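Local coordinates for protein esterase (Xanthomonas oryzae pv. oryzae, PDB 3H2G) that degrades rice cell walls as an esterase that contributes to the bacterium's virulence, at residues Leu8-Leu13 and Arg156-His161; Ala360-Gly365 and Ile385-Asp390. All blocks are in the same frame, centred on the assembly; numbering follows the deposited sequence.

Contact 1 (Leu8-Leu13 and Arg156-His161); sequences LTSNFL and RSVLQH
Val-158 is the one residue of segment 156-161, on the helix 141-162, that touches the strand, setting one methyl against each of two side chains two residues apart on strand 7-16. CG2 of Val-158 lies 4.0 Å from CB of Ser-10, while CG1 of Val-158 stands 4.1 Å from CZ of Phe-12. The division follows from the rotation of the valine: CG1 is turned anti to the backbone N (chi1 175°), which leaves CG2 anti to the carbonyl carbon, and the branches part toward two different residues of the strand.

Phe-12 does not start out aimed at the helix. Its chi1 of -58° places CG beside the backbone N, and from there the ring brings its far end, CZ, round to the valine. CG1 meets that end obliquely, and the two side chains approach from opposite directions. Ser-10 touches through its methylene carbon. No hydrogen bond crosses between the segments; about 97 Å² of surface is buried in all, so this is a light, apolar touch in which the valine is the buried member.

Beyond the first shell, Val-158 also rests on Leu-67 of strand 60-71, and Leu-159 beside it on Ile-69, so the helix also leans on that strand. The strand 43-54 fixes the other partner: Ser-10 packs on Phe-49 and Phe-12 on Ala-47, with Arg-45 in a cation-pi contact with the ring. Backbone hydrogen bonds between Asn-11 and Glu-48 and between Leu-13 and Val-46 keep the two strands paired antiparallel, and Leu-8 and Thr-9 together face Thr-50 in a classic beta bulge. The whole is a helix laid against the outermost antiparallel strand of a mixed central sheet, the helix-on-sheet layering of an alpha/beta-hydrolase fold.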
ATOM      1  N   LEU A   8     -11.835  18.552   5.040  1.00  7.08           N
ATOM      2  CA  LEU A   8     -13.292  18.672   5.045  1.00  8.19           C
ATOM      3  C   LEU A   8     -13.905  18.363   6.412  1.00  8.63           C
ATOM      4  O   LEU A   8     -14.761  19.104   6.895  1.00  8.55           O
ATOM      5  CB  LEU A   8     -13.884  17.755   3.972  1.00  8.30           C
ATOM      6  CG  LEU A   8     -13.451  18.127   2.548  1.00 10.64           C
ATOM      7  CD1 LEU A   8     -13.953  17.089   1.555  1.00 10.65           C
ATOM      8  CD2 LEU A   8     -13.993  19.508   2.201  1.00 10.82           C
ATOM      9  N   THR A   9     -13.483  17.259   7.021  1.00  7.68           N
ATOM     10  CA  THR A   9     -13.962  16.883   8.349  1.00  7.92           C
ATOM     11  C   THR A   9     -12.841  16.139   9.065  1.00  7.78           C
ATOM     12  O   THR A   9     -11.921  15.621   8.432  1.00  6.17           O
ATOM     13  CB  THR A   9     -15.200  15.948   8.306  1.00  8.49           C
ATOM     14  OG1 THR A   9     -14.807  14.645   7.852  1.00  9.00           O
ATOM     15  CG2 THR A   9     -16.277  16.508   7.372  1.00  8.20           C
ATOM     16  N   SER A  10     -12.915  16.098  10.388  1.00  8.57           N
ATOM     17  CA  SER A  10     -11.923  15.391  11.185  1.00  8.48           C
ATOM     18  C   SER A  10     -12.608  14.981  12.475  1.00  9.87           C
ATOM     19  O   SER A  10     -13.513  15.666  12.956  1.00 10.36           O
ATOM     20  CB  SER A  10     -10.702  16.275  11.472  1.00  8.87           C
ATOM     21  OG  SER A  10     -11.051  17.436  12.201  1.00 11.12           O
ATOM     22  N   ASN A  11     -12.181  13.857  13.031  1.00  8.79           N
ATOM     23  CA  ASN A  11     -12.792  13.354  14.248  1.00  9.87           C
ATOM     24  C   ASN A  11     -11.817  12.458  14.993  1.00 10.93           C
ATOM     25  O   ASN A  11     -11.086  11.679  14.382  1.00 12.12           O
ATOM     26  CB  ASN A  11     -14.052  12.566  13.881  1.00 11.19           C
ATOM     27  CG  ASN A  11     -14.828  12.107  15.090  1.00 11.80           C
ATOM     28  OD1 ASN A  11     -15.212  12.913  15.937  1.00 11.91           O
ATOM     29  ND2 ASN A  11     -15.069  10.805  15.177  1.00 11.27           N
ATOM     30  N   PHE A  12     -11.796  12.578  16.314  1.00 10.29           N
ATOM     31  CA  PHE A  12     -10.914  11.747  17.114  1.00 11.50           C
ATOM     32  C   PHE A  12     -11.737  10.593  17.662  1.00 11.06           C
ATOM     33  O   PHE A  12     -12.818  10.793  18.214  1.00 10.92           O
ATOM     34  CB  PHE A  12     -10.273  12.588  18.218  1.00 14.91           C
ATOM     35  CG  PHE A  12      -9.498  13.759  17.686  1.00 18.19           C
ATOM     36  CD1 PHE A  12     -10.134  14.968  17.419  1.00 20.20           C
ATOM     37  CD2 PHE A  12      -8.150  13.627  17.367  1.00 20.26           C
ATOM     38  CE1 PHE A  12      -9.439  16.028  16.837  1.00 21.87           C
ATOM     39  CE2 PHE A  12      -7.445  14.680  16.783  1.00 21.26           C
ATOM     40  CZ  PHE A  12      -8.092  15.882  16.517  1.00 21.42           C
ATOM     41  N   LEU A  13     -11.222   9.380  17.480  1.00  9.33           N
ATOM     42  CA  LEU A  13     -11.914   8.169  17.902  1.00 11.34           C
ATOM     43  C   LEU A  13     -11.605   7.661  19.300  1.00 12.39           C
ATOM     44  O   LEU A  13     -12.517   7.431  20.094  1.00 13.94           O
ATOM     45  CB  LEU A  13     -11.638   7.042  16.900  1.00 10.44           C
ATOM     46  CG  LEU A  13     -12.158   7.256  15.476  1.00 10.22           C
ATOM     47  CD1 LEU A  13     -11.799   6.047  14.607  1.00 10.03           C
ATOM     48  CD2 LEU A  13     -13.667   7.451  15.519  1.00 10.58           C
ATOM     49  N   ARG A 156      -1.809  17.627   8.094  1.00  7.31           N
ATOM     50  CA  ARG A 156      -1.015  18.735   8.611  1.00  6.80           C
ATOM     51  C   ARG A 156      -1.912  19.855   9.133  1.00  8.13           C
ATOM     52  O   ARG A 156      -1.544  20.575  10.066  1.00  7.30           O
ATOM     53  CB  ARG A 156      -0.064  19.267   7.529  1.00  6.86           C
ATOM     54  CG  ARG A 156       1.232  18.470   7.440  1.00  7.63           C
ATOM     55  CD  ARG A 156       2.142  18.976   6.326  1.00  8.38           C
ATOM     56  NE  ARG A 156       3.514  18.499   6.486  1.00  6.38           N
ATOM     57  CZ  ARG A 156       4.486  18.717   5.606  1.00  7.08           C
ATOM     58  NH1 ARG A 156       4.237  19.402   4.501  1.00  5.96           N
ATOM     59  NH2 ARG A 156       5.711  18.264   5.837  1.00  7.67           N
ATOM     60  N   SER A 157      -3.086  20.006   8.528  1.00  6.93           N
ATOM     61  CA  SER A 157      -4.025  21.027   8.972  1.00  8.61           C
ATOM     62  C   SER A 157      -4.588  20.614  10.331  1.00  7.69           C
ATOM     63  O   SER A 157      -4.758  21.447  11.225  1.00  6.75           O
ATOM     64  CB  SER A 157      -5.155  21.195   7.955  1.00  8.86           C
ATOM     65  OG  SER A 157      -4.644  21.704   6.736  1.00 12.33           O
ATOM     66  N   VAL A 158      -4.868  19.324  10.487  1.00  6.97           N
ATOM     67  CA  VAL A 158      -5.382  18.826  11.756  1.00  6.93           C
ATOM     68  C   VAL A 158      -4.299  19.033  12.814  1.00  7.70           C
ATOM     69  O   VAL A 158      -4.571  19.503  13.919  1.00  7.93           O
ATOM     70  CB  VAL A 158      -5.725  17.314  11.683  1.00  5.78           C
ATOM     71  CG1 VAL A 158      -6.139  16.803  13.064  1.00  7.49           C
ATOM     72  CG2 VAL A 158      -6.845  17.083  10.682  1.00  6.92           C
ATOM     73  N   LEU A 159      -3.065  18.691  12.459  1.00  7.69           N
ATOM     74  CA  LEU A 159      -1.939  18.828  13.373  1.00  7.74           C
ATOM     75  C   LEU A 159      -1.666  20.286  13.741  1.00  9.13           C
ATOM     76  O   LEU A 159      -1.321  20.585  14.887  1.00  8.21           O
ATOM     77  CB  LEU A 159      -0.693  18.186  12.755  1.00  6.20           C
ATOM     78  CG  LEU A 159      -0.840  16.673  12.550  1.00  6.27           C
ATOM     79  CD1 LEU A 159       0.164  16.178  11.520  1.00  5.62           C
ATOM     80  CD2 LEU A 159      -0.663  15.962  13.892  1.00  7.05           C
ATOM     81  N   GLN A 160      -1.820  21.190  12.775  1.00  9.75           N
ATOM     82  CA  GLN A 160      -1.604  22.615  13.025  1.00 12.51           C
ATOM     83  C   GLN A 160      -2.601  23.132  14.058  1.00 13.27           C
ATOM     84  O   GLN A 160      -2.236  23.865  14.978  1.00 13.43           O
ATOM     85  CB  GLN A 160      -1.768  23.423  11.732  1.00 16.32           C
ATOM     86  CG  GLN A 160      -0.651  23.242  10.719  1.00 25.78           C
ATOM     87  CD  GLN A 160      -0.900  24.010   9.430  1.00 29.91           C
ATOM     88  OE1 GLN A 160      -1.095  25.227   9.445  1.00 32.52           O
ATOM     89  NE2 GLN A 160      -0.891  23.299   8.305  1.00 32.32           N
ATOM     90  N   HIS A 161      -3.863  22.751  13.895  1.00 12.34           N
ATOM     91  CA  HIS A 161      -4.913  23.179  14.810  1.00 13.60           C
ATOM     92  C   HIS A 161      -4.665  22.649  16.221  1.00 12.92           C
ATOM     93  O   HIS A 161      -4.927  23.335  17.209  1.00 12.25           O
ATOM     94  CB  HIS A 161      -6.276  22.704  14.303  1.00 16.43           C
ATOM     95  CG  HIS A 161      -7.429  23.247  15.086  1.00 19.51           C
ATOM     96  ND1 HIS A 161      -7.596  24.595  15.326  1.00 19.94           N
ATOM     97  CD2 HIS A 161      -8.475  22.628  15.682  1.00 21.08           C
ATOM     98  CE1 HIS A 161      -8.692  24.781  16.038  1.00 20.80           C
ATOM     99  NE2 HIS A 161      -9.245  23.603  16.267  1.00 19.66           N
TER

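Contact 2 (Ala360-Gly365 and Ile385-Asp390); sequences ALVDTG and IVVVRD
From Val-387 on the helix 376-396, CB points at the strand 359-363 and splits into two methyls with different partners. CG1, anti to the backbone N (chi1 169°), reaches out to Val-362, where it faces both branches at once: CG2 of Val-362 lies 3.7 Å from CG1 of Val-387, and CG1 of Val-362 3.9 Å from the same methyl. The two valines meet tip to tip. The other methyl, CG2 of Val-387, lies 4.0 Å from CG2 of Thr-364, and here the threonine and valine run alongside one another in opposite senses. No hydrogen bond joins the segments.

Thr-364 divides its own branches by character. Its methyl goes to the valine, while OG1 is hydrogen-bonded to the carbonyl O of Gly-332, at the end of the adjacent strand 328-332. Val-362 and Thr-364 both also touch Cys-331, the half-cystine bonded to Cys-384 just ahead of Ile-385, so a disulfide ties helix to sheet close by. This is the last helix of the chain lying on the last, outermost strand of the mixed sheet, as in alpha/beta hydrolases; the side chain of Thr-364 comes close to, but makes no contact with, what is probably a Ser-His-Asp triad of Ser-176, His-377 and Asp-336.

Between Val-362 and Thr-364, Asp-363 points the other way and closes an Asx turn: OD1 of Asp-363 takes the N-H of Gly-365, with N 2.7 Å away and 45° out of the carboxylate plane. Its OD2 bonds Ser-334 OG. On the helix, Arg-389 grips Asp-390 side-on in a salt bridge, NE and NH2 of Arg-389 each 3.0 Å from OD1 of Asp-390, with that oxygen within 4° of the guanidinium plane. NH2 of Arg-389 has a second carboxylate in Glu-38.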
ATOM      1  N   ALA A 360      18.757   0.516  -0.722  1.00  8.84           N
ATOM      2  CA  ALA A 360      19.287  -0.734  -0.194  1.00  7.74           C
ATOM      3  C   ALA A 360      18.148  -1.734  -0.038  1.00  8.25           C
ATOM      4  O   ALA A 360      16.975  -1.387  -0.178  1.00  6.63           O
ATOM      5  CB  ALA A 360      19.963  -0.497   1.151  1.00  9.28           C
ATOM      6  N   LEU A 361      18.499  -2.975   0.266  1.00  8.46           N
ATOM      7  CA  LEU A 361      17.514  -4.030   0.430  1.00  9.85           C
ATOM      8  C   LEU A 361      17.762  -4.840   1.697  1.00  9.64           C
ATOM      9  O   LEU A 361      18.905  -5.054   2.098  1.00  7.54           O
ATOM     10  CB  LEU A 361      17.563  -4.965  -0.780  1.00 13.04           C
ATOM     11  CG  LEU A 361      16.798  -6.286  -0.697  1.00 16.80           C
ATOM     12  CD1 LEU A 361      15.307  -6.012  -0.607  1.00 19.59           C
ATOM     13  CD2 LEU A 361      17.114  -7.136  -1.918  1.00 19.12           C
ATOM     14  N   VAL A 362      16.682  -5.277   2.333  1.00  8.65           N
ATOM     15  CA  VAL A 362      16.789  -6.110   3.523  1.00  8.40           C
ATOM     16  C   VAL A 362      15.780  -7.244   3.357  1.00 10.14           C
ATOM     17  O   VAL A 362      14.662  -7.028   2.889  1.00  8.92           O
ATOM     18  CB  VAL A 362      16.523  -5.312   4.827  1.00  9.60           C
ATOM     19  CG1 VAL A 362      15.141  -4.676   4.797  1.00  7.80           C
ATOM     20  CG2 VAL A 362      16.667  -6.239   6.031  1.00  8.39           C
ATOM     21  N   ASP A 363      16.200  -8.452   3.723  1.00  9.78           N
ATOM     22  CA  ASP A 363      15.388  -9.661   3.590  1.00  9.49           C
ATOM     23  C   ASP A 363      15.066 -10.249   4.962  1.00 11.35           C
ATOM     24  O   ASP A 363      15.969 -10.555   5.740  1.00 12.25           O
ATOM     25  CB  ASP A 363      16.172 -10.674   2.737  1.00 10.30           C
ATOM     26  CG  ASP A 363      15.410 -11.964   2.476  1.00  9.35           C
ATOM     27  OD1 ASP A 363      14.270 -12.116   2.955  1.00  8.60           O
ATOM     28  OD2 ASP A 363      15.969 -12.838   1.778  1.00  9.34           O
ATOM     29  N   THR A 364      13.777 -10.413   5.253  1.00 10.86           N
ATOM     30  CA  THR A 364      13.352 -10.958   6.539  1.00 10.76           C
ATOM     31  C   THR A 364      12.956 -12.428   6.451  1.00 11.36           C
ATOM     32  O   THR A 364      12.386 -12.979   7.395  1.00 10.83           O
ATOM     33  CB  THR A 364      12.159 -10.170   7.110  1.00 11.40           C
ATOM     34  OG1 THR A 364      11.042 -10.275   6.219  1.00 10.97           O
ATOM     35  CG2 THR A 364      12.532  -8.703   7.286  1.00 10.67           C
ATOM     36  N   GLY A 365      13.261 -13.054   5.318  1.00 12.29           N
ATOM     37  CA  GLY A 365      12.928 -14.454   5.125  1.00 14.42           C
ATOM     38  C   GLY A 365      13.734 -15.385   6.011  1.00 16.25           C
ATOM     39  O   GLY A 365      14.773 -14.997   6.553  1.00 16.65           O
ATOM     40  N   ILE A 385       8.195  -3.646   9.200  1.00  5.72           N
ATOM     41  CA  ILE A 385       7.973  -2.359   9.849  1.00  5.94           C
ATOM     42  C   ILE A 385       9.042  -2.200  10.931  1.00  6.59           C
ATOM     43  O   ILE A 385       9.667  -1.146  11.053  1.00  4.50           O
ATOM     44  CB  ILE A 385       6.566  -2.276  10.497  1.00  6.91           C
ATOM     45  CG1 ILE A 385       5.513  -2.017   9.415  1.00  5.69           C
ATOM     46  CG2 ILE A 385       6.528  -1.167  11.545  1.00  5.56           C
ATOM     47  CD1 ILE A 385       4.083  -2.050   9.922  1.00  5.29           C
ATOM     48  N   VAL A 386       9.256  -3.262  11.702  1.00  5.68           N
ATOM     49  CA  VAL A 386      10.252  -3.229  12.766  1.00  6.41           C
ATOM     50  C   VAL A 386      11.658  -3.033  12.208  1.00  6.64           C
ATOM     51  O   VAL A 386      12.405  -2.180  12.682  1.00  6.43           O
ATOM     52  CB  VAL A 386      10.206  -4.527  13.607  1.00  7.15           C
ATOM     53  CG1 VAL A 386      11.383  -4.575  14.576  1.00  6.99           C
ATOM     54  CG2 VAL A 386       8.895  -4.591  14.374  1.00  7.70           C
ATOM     55  N   VAL A 387      12.008  -3.811  11.186  1.00  6.64           N
ATOM     56  CA  VAL A 387      13.334  -3.722  10.577  1.00  7.45           C
ATOM     57  C   VAL A 387      13.657  -2.373   9.938  1.00  7.42           C
ATOM     58  O   VAL A 387      14.733  -1.821  10.173  1.00  8.30           O
ATOM     59  CB  VAL A 387      13.528  -4.837   9.519  1.00  6.97           C
ATOM     60  CG1 VAL A 387      14.793  -4.585   8.703  1.00 10.22           C
ATOM     61  CG2 VAL A 387      13.615  -6.189  10.216  1.00  7.94           C
ATOM     62  N   VAL A 388      12.743  -1.841   9.130  1.00  7.10           N
ATOM     63  CA  VAL A 388      13.001  -0.560   8.478  1.00  6.54           C
ATOM     64  C   VAL A 388      13.044   0.590   9.484  1.00  6.32           C
ATOM     65  O   VAL A 388      13.804   1.541   9.313  1.00  6.61           O
ATOM     66  CB  VAL A 388      11.956  -0.262   7.376  1.00  7.35           C
ATOM     67  CG1 VAL A 388      12.000  -1.366   6.318  1.00  5.18           C
ATOM     68  CG2 VAL A 388      10.568  -0.145   7.972  1.00  6.65           C
ATOM     69  N   ARG A 389      12.232   0.504  10.532  1.00  6.87           N
ATOM     70  CA  ARG A 389      12.235   1.536  11.563  1.00  5.66           C
ATOM     71  C   ARG A 389      13.614   1.551  12.219  1.00  5.74           C
ATOM     72  O   ARG A 389      14.246   2.601  12.347  1.00  5.72           O
ATOM     73  CB  ARG A 389      11.181   1.231  12.631  1.00  7.10           C
ATOM     74  CG  ARG A 389      11.165   2.211  13.801  1.00  8.34           C
ATOM     75  CD  ARG A 389      10.417   1.628  14.994  1.00  7.24           C
ATOM     76  NE  ARG A 389      11.125   0.476  15.553  1.00  8.89           N
ATOM     77  CZ  ARG A 389      10.618  -0.359  16.457  1.00  9.63           C
ATOM     78  NH1 ARG A 389       9.385  -0.184  16.919  1.00  6.29           N
ATOM     79  NH2 ARG A 389      11.349  -1.371  16.900  1.00  8.72           N
ATOM     80  N   ASP A 390      14.077   0.374  12.627  1.00  6.39           N
ATOM     81  CA  ASP A 390      15.377   0.246  13.287  1.00  7.77           C
ATOM     82  C   ASP A 390      16.575   0.591  12.405  1.00  8.69           C
ATOM     83  O   ASP A 390      17.501   1.276  12.844  1.00  7.49           O
ATOM     84  CB  ASP A 390      15.579  -1.180  13.813  1.00 10.03           C
ATOM     85  CG  ASP A 390      14.586  -1.561  14.895  1.00 10.50           C
ATOM     86  OD1 ASP A 390      13.865  -0.678  15.400  1.00 11.55           O
ATOM     87  OD2 ASP A 390      14.542  -2.758  15.246  1.00 11.94           O
TER

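How the contacts relate
Starting at the N terminus, the chain enters contact 1 on its first strand, 7-16, and returns to it only at the end of helix 141-162, closing a loop of 142 residues that holds the next four strands of the sheet. It then runs through the remaining parallel strands before contact 2 closes a short loop of 19 residues between strand 359-363 and helix 376-396. The first loop is complete before the second begins, so neither nests in nor crosses the other. The centres of contact 1 and contact 2 lie about 31 Å apart and the nearest atoms of the two contacts about 18 Å, so they do not meet. Each pins a helix to one of the two outermost strands of the same sheet: contact 1 at its antiparallel end, contact 2 at its parallel end.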